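Local coordinates for probable transcriptional regulator, ArsR family protein (Rhodococcus sp. RHA1, PDB 3F6O) that probably binds DNA as a dimeric transcription factor of the ArsR family, through a winged helix-turn-helix domain, at residues F12-D17 with I52-D57; L24-R29 with V34-K39; K39-D42 with S47-K50; I61-H64 with V69-C72. All coordinates share one frame; numbering follows the deposited sequence.

Contact 1: residues F12-D17 with I52-D57; sequences FQALAD and IHFLED
The phenyl ring of Phe54 is the flat group on which this contact turns, and helix 5-15 meets it obliquely, neither squarely over a face nor squarely at an edge. In the winged helix-turn-helix fold of ArsR proteins, this is where helix 5-15 packs on helix 45-57, which by family analogy is the recognition helix. Gln13 CG comes to 3.5 Å from Phe54 CZ, while the backbone Ala14 N lies 3.5 Å from Phe54 CE2, so that neighbouring atoms of one ring touch neighbouring residues of one helix turn. The Gln13 amide stands almost perpendicular to the ring, with 85° between their planes. Arg20 makes a cation-pi contact with the same ring. Phe54 reaches across because its CG lies anti to the backbone N (chi1 -164°). Gln13 is bent at chi2 (67°), with its polar end engaged elsewhere: its amide is hydrogen-bonded to Gln13 of the second subunit, so the residue serves the dimer interface and the ring together. Small Ala14 lets the helices come close, the CA atoms of Ala14 and Leu55 being 6.2 Å apart. Its methyl fits between two side chains, with Ala14 CB 3.7 Å from Phe54 CE2 and 4.2 Å from Leu55 CD2.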
# COMPACT_ATOMS: atom_id res chain seq x y z
N PHE A 12 2.35 -2.59 2.89
CA PHE A 12 1.42 -1.56 2.48
C PHE A 12 1.11 -0.55 3.60
O PHE A 12 1.01 0.63 3.33
CB PHE A 12 0.15 -2.18 1.92
CG PHE A 12 0.31 -2.76 0.56
CD1 PHE A 12 0.71 -1.96 -0.51
CD2 PHE A 12 -0.02 -4.08 0.33
CE1 PHE A 12 0.82 -2.52 -1.78
CE2 PHE A 12 0.08 -4.64 -0.95
CZ PHE A 12 0.51 -3.85 -2.00
N GLN A 13 0.99 -1.01 4.85
CA GLN A 13 0.78 -0.06 5.96
C GLN A 13 1.89 0.98 6.06
O GLN A 13 1.65 2.16 6.40
CB GLN A 13 0.63 -0.82 7.29
CG GLN A 13 0.26 0.07 8.46
CD GLN A 13 -1.12 0.66 8.35
OE1 GLN A 13 -2.11 -0.05 8.44
NE2 GLN A 13 -1.20 1.98 8.16
N ALA A 14 3.12 0.55 5.76
CA ALA A 14 4.27 1.44 5.81
C ALA A 14 4.09 2.58 4.82
O ALA A 14 4.39 3.73 5.13
CB ALA A 14 5.56 0.68 5.56
N LEU A 15 3.58 2.26 3.63
CA LEU A 15 3.37 3.26 2.58
C LEU A 15 2.16 4.19 2.79
O LEU A 15 2.00 5.18 2.07
CB LEU A 15 3.23 2.56 1.20
CG LEU A 15 4.44 1.80 0.70
CD1 LEU A 15 4.21 1.23 -0.73
CD2 LEU A 15 5.70 2.65 0.75
N ALA A 16 1.31 3.88 3.78
CA ALA A 16 0.12 4.69 4.04
C ALA A 16 0.43 6.06 4.66
O ALA A 16 -0.42 6.95 4.66
CB ALA A 16 -0.86 3.89 4.91
N ASP A 17 1.64 6.23 5.18
CA ASP A 17 2.05 7.48 5.84
C ASP A 17 2.92 8.35 4.93
O ASP A 17 3.90 7.85 4.32
CB ASP A 17 2.80 7.16 7.14
CG ASP A 17 3.20 8.39 7.91
OD1 ASP A 17 2.37 8.91 8.67
OD2 ASP A 17 4.36 8.85 7.77
N ILE A 52 10.82 5.57 11.36
CA ILE A 52 12.02 4.83 11.03
C ILE A 52 11.88 3.33 11.45
O ILE A 52 12.16 2.41 10.67
CB ILE A 52 13.25 5.48 11.70
CG1 ILE A 52 13.52 6.87 11.08
CG2 ILE A 52 14.49 4.58 11.60
CD1 ILE A 52 13.89 6.85 9.57
N HIS A 53 11.44 3.11 12.68
CA HIS A 53 11.29 1.75 13.19
C HIS A 53 10.26 0.95 12.40
O HIS A 53 10.44 -0.23 12.12
CB HIS A 53 10.91 1.78 14.68
CG HIS A 53 12.05 2.18 15.56
ND1 HIS A 53 11.90 3.07 16.61
CD2 HIS A 53 13.36 1.84 15.54
CE1 HIS A 53 13.07 3.25 17.20
NE2 HIS A 53 13.97 2.51 16.57
N PHE A 54 9.17 1.61 12.02
CA PHE A 54 8.12 0.95 11.25
C PHE A 54 8.68 0.55 9.89
O PHE A 54 8.45 -0.58 9.42
CB PHE A 54 6.87 1.83 11.13
CG PHE A 54 5.66 1.06 10.68
CD1 PHE A 54 4.68 0.70 11.59
CD2 PHE A 54 5.53 0.63 9.37
CE1 PHE A 54 3.57 -0.04 11.17
CE2 PHE A 54 4.43 -0.12 8.95
CZ PHE A 54 3.47 -0.46 9.84
N LEU A 55 9.44 1.46 9.26
CA LEU A 55 10.11 1.18 7.97
C LEU A 55 11.08 -0.01 8.06
O LEU A 55 11.13 -0.87 7.17
CB LEU A 55 10.87 2.44 7.45
CG LEU A 55 9.96 3.52 6.81
CD1 LEU A 55 10.78 4.76 6.34
CD2 LEU A 55 9.13 2.92 5.64
N GLU A 56 11.82 -0.08 9.15
CA GLU A 56 12.76 -1.18 9.31
C GLU A 56 12.01 -2.50 9.57
O GLU A 56 12.28 -3.50 8.93
CB GLU A 56 13.82 -0.90 10.38
CG GLU A 56 14.98 -1.96 10.26
CD GLU A 56 16.29 -1.59 10.98
OE1 GLU A 56 16.28 -0.69 11.86
OE2 GLU A 56 17.33 -2.24 10.64
N ASP A 57 11.04 -2.46 10.48
CA ASP A 57 10.29 -3.66 10.83
C ASP A 57 9.54 -4.24 9.65
O ASP A 57 9.45 -5.45 9.52
CB ASP A 57 9.32 -3.40 11.99
CG ASP A 57 10.04 -3.24 13.31
OD1 ASP A 57 11.20 -3.68 13.44
OD2 ASP A 57 9.43 -2.67 14.23

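Contact 2: residues L24-R29 with V34-K39; sequences LGRLSR and VSELAK
Leu37 and the stem of Arg26 form the close-packed half, whereas the charged ends of Arg26 and Glu36 form a looser, watered half. On the packed side Leu37 CD2 sits 3.5 Å from Arg26 CG and 4.0 Å from Leu27 CD2, one methyl shared by two residues of helix 18-28. The leucine side chains cross at about a right angle. On the other side a salt bridge runs from Arg26 NH2 to Glu36 OE2 at 3.0 Å, bent to 135° at the hydrogen; the oxygen is met from above its carboxylate plane. A water accepts a bond from Arg26 NE at 3.1 Å, in the guanidinium plane. The bend at chi2 of Arg26 (63°) turns the chain away from Leu37 beyond CG, towards Glu36, and NH1 reaches the carbonyl of Gly30. With an alanine here, Glu36 would probably lose its cationic mate and the Leu37 methyl part of its cover. The axes of segments 24-28 and 34-38 come no closer than 11.1 Å, their directions 122° apart. Helix 34-38, first of the helix-turn-helix motif, is thereby fastened to helix 18-28, while Ala32 of strand 32-33, Cys72 of strand 69-74 and Phe48 of helix 45-57 also touch Leu37.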
# COMPACT_ATOMS: atom_id res chain seq x y z
N LEU A 24 11.37 7.30 2.21
CA LEU A 24 11.74 6.32 1.18
C LEU A 24 12.19 7.03 -0.12
O LEU A 24 13.14 6.59 -0.77
CB LEU A 24 10.61 5.34 0.90
CG LEU A 24 10.33 4.33 2.03
CD1 LEU A 24 9.09 3.51 1.68
CD2 LEU A 24 11.59 3.45 2.29
N GLY A 25 11.52 8.12 -0.46
CA GLY A 25 11.89 8.94 -1.64
C GLY A 25 13.31 9.44 -1.51
O GLY A 25 14.09 9.36 -2.45
N ARG A 26 13.69 9.90 -0.32
CA ARG A 26 15.03 10.34 -0.07
C ARG A 26 16.03 9.19 -0.15
O ARG A 26 17.10 9.34 -0.75
CB ARG A 26 15.13 11.08 1.28
CG ARG A 26 16.56 11.36 1.76
CD ARG A 26 17.37 12.30 0.78
NE ARG A 26 18.75 12.44 1.23
CZ ARG A 26 19.69 11.50 1.10
NH1 ARG A 26 19.40 10.33 0.52
NH2 ARG A 26 20.91 11.73 1.54
N LEU A 27 15.72 8.06 0.49
CA LEU A 27 16.63 6.93 0.51
C LEU A 27 16.79 6.27 -0.86
O LEU A 27 17.78 5.55 -1.12
CB LEU A 27 16.26 5.92 1.61
CG LEU A 27 16.49 6.46 3.04
CD1 LEU A 27 15.89 5.45 4.03
CD2 LEU A 27 17.97 6.67 3.30
N SER A 28 15.85 6.53 -1.76
CA SER A 28 15.99 6.09 -3.14
C SER A 28 17.19 6.79 -3.79
O SER A 28 17.86 6.22 -4.65
CB SER A 28 14.68 6.31 -3.92
OG SER A 28 13.73 5.31 -3.56
N ARG A 29 17.48 8.01 -3.35
CA ARG A 29 18.64 8.78 -3.85
C ARG A 29 19.97 8.30 -3.27
O ARG A 29 21.04 8.65 -3.78
CB ARG A 29 18.45 10.28 -3.55
CG ARG A 29 17.46 11.03 -4.46
CD ARG A 29 16.89 12.24 -3.69
NE ARG A 29 16.27 13.28 -4.52
CZ ARG A 29 16.69 14.55 -4.58
NH1 ARG A 29 17.74 14.97 -3.87
NH2 ARG A 29 16.04 15.42 -5.35
N VAL A 34 19.75 9.15 10.28
CA VAL A 34 18.46 9.58 10.83
C VAL A 34 18.37 11.12 10.98
O VAL A 34 17.35 11.72 10.64
CB VAL A 34 18.17 8.86 12.18
CG1 VAL A 34 17.01 9.55 12.95
CG2 VAL A 34 17.88 7.38 11.94
N SER A 35 19.45 11.76 11.45
CA SER A 35 19.39 13.21 11.73
C SER A 35 19.19 13.98 10.43
O SER A 35 18.47 14.96 10.36
CB SER A 35 20.63 13.67 12.48
OG SER A 35 21.64 14.00 11.55
N GLU A 36 19.80 13.48 9.37
CA GLU A 36 19.63 14.02 8.04
C GLU A 36 18.18 13.83 7.55
O GLU A 36 17.54 14.79 7.07
CB GLU A 36 20.63 13.27 7.17
CG GLU A 36 20.86 13.80 5.87
CD GLU A 36 21.93 13.01 5.12
OE1 GLU A 36 22.78 12.22 5.72
OE2 GLU A 36 21.91 13.21 3.89
N LEU A 37 17.66 12.61 7.70
CA LEU A 37 16.30 12.27 7.27
C LEU A 37 15.21 13.04 8.00
O LEU A 37 14.19 13.37 7.41
CB LEU A 37 16.04 10.75 7.38
CG LEU A 37 16.91 9.84 6.50
CD1 LEU A 37 16.74 8.34 6.89
CD2 LEU A 37 16.59 10.06 5.00
N ALA A 38 15.47 13.38 9.27
CA ALA A 38 14.49 14.06 10.13
C ALA A 38 14.32 15.54 9.80
O ALA A 38 13.27 16.10 10.09
CB ALA A 38 14.87 13.91 11.58
N LYS A 39 15.34 16.17 9.22
CA LYS A 39 15.32 17.64 8.99
C LYS A 39 14.03 18.23 8.35
O LYS A 39 13.53 19.25 8.82
CB LYS A 39 16.60 18.10 8.26
CG LYS A 39 17.88 17.92 9.07
CD LYS A 39 19.06 18.59 8.40
CE LYS A 39 20.32 18.43 9.22
NZ LYS A 39 21.39 19.35 8.68
O HOH W 1 20.19 14.62 2.94

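Contact 3: residues K39-D42 with S47-K50; sequences KPFD and SFMK
The CD2-CE2 side of the Phe41 ring meets CE1 of Phe48, with Phe41 CD2 3.6 Å and Phe41 CE2 3.8 Å from that atom. Different first torsions bring them together. Phe41, in the loop after helix 34-38, carries CG anti to its own carbonyl carbon (chi1 -54°) and so beside the backbone N. Phe48, on helix 45-57, instead swings CG anti to the nitrogen (chi1 -173°), which sends its ring out from the helix towards the loop. The planes make only 22°, but the 5.7 Å between ring centroids reflects a large lateral offset, so little of one ring covers the other. One face of Phe41 is occupied by its sequence neighbour, Pro40 CB lying 4.0 Å above the centre of the ring. Here the loop linking the two helices of the helix-turn-helix motif folds back on the second of them. Phe41 also rests on Thr19, Ala22 and Val23 of helix 18-28, and Phe48 on Leu37 and Ala38. Carbon meets carbon throughout the pair, so the loop is held at this point by van der Waals packing and the hydrophobic effect, with neither charge nor hydrogen bonding between these two side chains.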
# COMPACT_ATOMS: atom_id res chain seq x y z
N LYS A 39 15.34 16.17 9.22
CA LYS A 39 15.32 17.64 8.99
C LYS A 39 14.03 18.23 8.35
O LYS A 39 13.53 19.25 8.82
CB LYS A 39 16.60 18.10 8.26
CG LYS A 39 17.88 17.92 9.07
CD LYS A 39 19.06 18.59 8.40
CE LYS A 39 20.32 18.43 9.22
NZ LYS A 39 21.39 19.35 8.68
N PRO A 40 13.47 17.60 7.29
CA PRO A 40 12.27 18.20 6.67
C PRO A 40 10.99 18.18 7.53
O PRO A 40 10.00 18.79 7.16
CB PRO A 40 12.05 17.33 5.41
CG PRO A 40 13.33 16.60 5.21
CD PRO A 40 13.90 16.39 6.57
N PHE A 41 11.01 17.50 8.67
CA PHE A 41 9.75 17.17 9.35
C PHE A 41 9.61 17.91 10.67
O PHE A 41 10.57 18.00 11.44
CB PHE A 41 9.61 15.64 9.50
CG PHE A 41 9.75 14.91 8.19
CD1 PHE A 41 8.76 15.00 7.21
CD2 PHE A 41 10.89 14.15 7.92
CE1 PHE A 41 8.91 14.34 5.98
CE2 PHE A 41 11.04 13.50 6.69
CZ PHE A 41 10.03 13.61 5.73
N ASP A 42 8.43 18.49 10.91
CA ASP A 42 8.18 19.15 12.20
C ASP A 42 7.48 18.18 13.12
O ASP A 42 6.24 18.20 13.23
CB ASP A 42 7.34 20.41 12.06
CG ASP A 42 7.83 21.30 10.98
OD1 ASP A 42 8.99 21.78 11.10
OD2 ASP A 42 7.06 21.51 10.02
N SER A 47 8.77 10.77 17.78
CA SER A 47 7.73 10.55 16.78
C SER A 47 8.32 10.14 15.43
O SER A 47 7.78 9.27 14.74
CB SER A 47 6.84 11.77 16.60
OG SER A 47 6.22 12.10 17.84
N PHE A 48 9.45 10.75 15.08
CA PHE A 48 10.13 10.39 13.83
C PHE A 48 10.71 8.98 13.89
O PHE A 48 10.61 8.22 12.93
CB PHE A 48 11.22 11.39 13.46
CG PHE A 48 11.82 11.13 12.08
CD1 PHE A 48 11.08 11.36 10.91
CD2 PHE A 48 13.12 10.65 11.96
CE1 PHE A 48 11.65 11.11 9.61
CE2 PHE A 48 13.69 10.40 10.68
CZ PHE A 48 12.95 10.65 9.52
N MET A 49 11.28 8.64 15.04
CA MET A 49 11.80 7.29 15.27
C MET A 49 10.75 6.20 15.11
O MET A 49 11.07 5.10 14.69
CB MET A 49 12.54 7.21 16.61
CG MET A 49 13.91 7.94 16.65
SD MET A 49 15.04 7.56 15.29
CE MET A 49 15.13 5.78 15.39
N LYS A 50 9.50 6.50 15.43
CA LYS A 50 8.39 5.56 15.19
C LYS A 50 8.27 5.22 13.70
O LYS A 50 8.07 4.07 13.33
CB LYS A 50 7.08 6.13 15.72
CG LYS A 50 6.78 5.68 17.12
CD LYS A 50 6.19 6.78 17.96
CE LYS A 50 4.73 6.99 17.74
NZ LYS A 50 4.23 7.81 18.91

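Contact 4: residues I61-H64 with V69-C72; sequences IRTH and VRTC
Thr71 and His64 are joined by two backbone hydrogen bonds, the signature of an antiparallel hydrogen-bonded pair: His64 N gives to Thr71 O at 2.9 Å, and Thr71 N returns to His64 O at 2.8 Å. The first donor lies in the carbonyl plane; the second is tilted 20° from its own. CA-H...O contacts flank these bonds, the shortest from Thr63 CA to Thr71 O at 3.0 Å, with Cys72 CA and Arg70 CA approaching the carbonyls of Arg62 and His64 in the same way. Together the strands make the beta hairpin that forms the wing of the winged helix-turn-helix domain, an element that in relatives often lies near DNA. Among side chains, the polar link runs from Arg70 NH1 to Thr63 OG1, 3.0 Å long and 150° at the hydrogen, with the hydroxyl at the edge of the guanidinium and near its plane. A bend at chi3 (-64°) brings the Arg70 end back over the neighbouring strand. Thr63 OG1 is also hydrogen-bonded to Glu56 of helix 45-57; a leucine in place of Arg70 would probably deprive that hydroxyl of its guanidinium donor. In the non-hydrogen-bonded pair Thr63 CG2 touches Cys72 SG at 3.5 Å, and the aliphatic part of Arg70 lies against Thr63 CB. At the exposed end, a water donates to His64 O at 2.9 Å.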
# COMPACT_ATOMS: atom_id res chain seq x y z
N ILE A 61 13.57 -0.53 4.90
CA ILE A 61 14.92 0.01 5.10
C ILE A 61 15.73 -0.89 6.04
O ILE A 61 15.15 -1.72 6.75
CB ILE A 61 14.96 1.49 5.66
CG1 ILE A 61 14.57 1.52 7.15
CG2 ILE A 61 14.10 2.44 4.77
CD1 ILE A 61 14.57 2.91 7.85
N ARG A 62 17.05 -0.71 6.02
CA ARG A 62 17.93 -1.24 7.04
C ARG A 62 18.65 -0.09 7.69
O ARG A 62 19.03 0.88 7.02
CB ARG A 62 19.03 -2.10 6.42
CG ARG A 62 18.61 -3.42 5.88
CD ARG A 62 19.87 -4.26 5.74
NE ARG A 62 19.67 -5.38 4.83
CZ ARG A 62 20.36 -6.52 4.89
NH1 ARG A 62 20.10 -7.49 4.01
NH2 ARG A 62 21.30 -6.69 5.84
N THR A 63 18.85 -0.19 9.00
CA THR A 63 19.58 0.83 9.72
C THR A 63 20.66 0.18 10.56
O THR A 63 20.59 -1.02 10.89
CB THR A 63 18.70 1.70 10.63
OG1 THR A 63 18.29 0.97 11.79
CG2 THR A 63 17.46 2.24 9.87
N HIS A 64 21.65 0.99 10.91
CA HIS A 64 22.76 0.57 11.75
C HIS A 64 23.21 1.72 12.63
O HIS A 64 23.45 2.83 12.15
CB HIS A 64 23.91 0.01 10.93
CG HIS A 64 25.11 -0.34 11.77
ND1 HIS A 64 25.18 -1.50 12.51
CD2 HIS A 64 26.24 0.35 12.03
CE1 HIS A 64 26.33 -1.52 13.18
NE2 HIS A 64 26.99 -0.42 12.89
N VAL A 69 25.12 7.81 16.02
CA VAL A 69 24.84 7.94 14.59
C VAL A 69 24.16 6.68 14.09
O VAL A 69 24.67 5.59 14.30
CB VAL A 69 26.12 8.13 13.79
CG1 VAL A 69 25.82 8.31 12.28
CG2 VAL A 69 26.92 9.31 14.34
N ARG A 70 23.02 6.84 13.41
CA ARG A 70 22.28 5.71 12.85
C ARG A 70 22.18 5.88 11.33
O ARG A 70 21.51 6.80 10.85
CB ARG A 70 20.87 5.59 13.49
CG ARG A 70 20.05 4.41 12.94
CD ARG A 70 18.77 4.11 13.72
NE ARG A 70 19.06 3.67 15.09
CZ ARG A 70 19.32 2.42 15.47
NH1 ARG A 70 19.33 1.41 14.60
NH2 ARG A 70 19.57 2.18 16.76
N THR A 71 22.85 5.01 10.57
CA THR A 71 22.79 5.08 9.11
C THR A 71 21.62 4.27 8.61
O THR A 71 21.26 3.25 9.21
CB THR A 71 24.12 4.61 8.46
OG1 THR A 71 24.42 3.29 8.90
CG2 THR A 71 25.27 5.53 8.91
N CYS A 72 21.00 4.74 7.52
CA CYS A 72 19.82 4.11 6.93
C CYS A 72 20.03 3.88 5.45
O CYS A 72 20.63 4.72 4.73
CB CYS A 72 18.57 4.99 7.11
SG CYS A 72 18.25 5.49 8.81
O HOH W 2 25.99 4.18 11.51

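How the contacts relate
Along the chain, contact 1 closes a long loop inside which contacts 2 and 3 are nested, and contact 4 follows after it. Contacts 2 and 3 share Lys39 and lie closest, their centres about 10 Å apart; contacts 3 and 4, about 15 Å apart, do not touch. Helix 45-57 serves both contact 1 and contact 3, while contact 2 joins the helices on either side of strand 32-33. Leu24 packs on Leu15 and Leu55, linking contacts 1 and 2, and Val34 N bonds to Arg70 O, tying contact 2 to the wing. Contacts 1 and 2 also touch the second subunit, so the packing described links helix-turn-helix, wing and dimer partner, consistent with a DNA-binding domain.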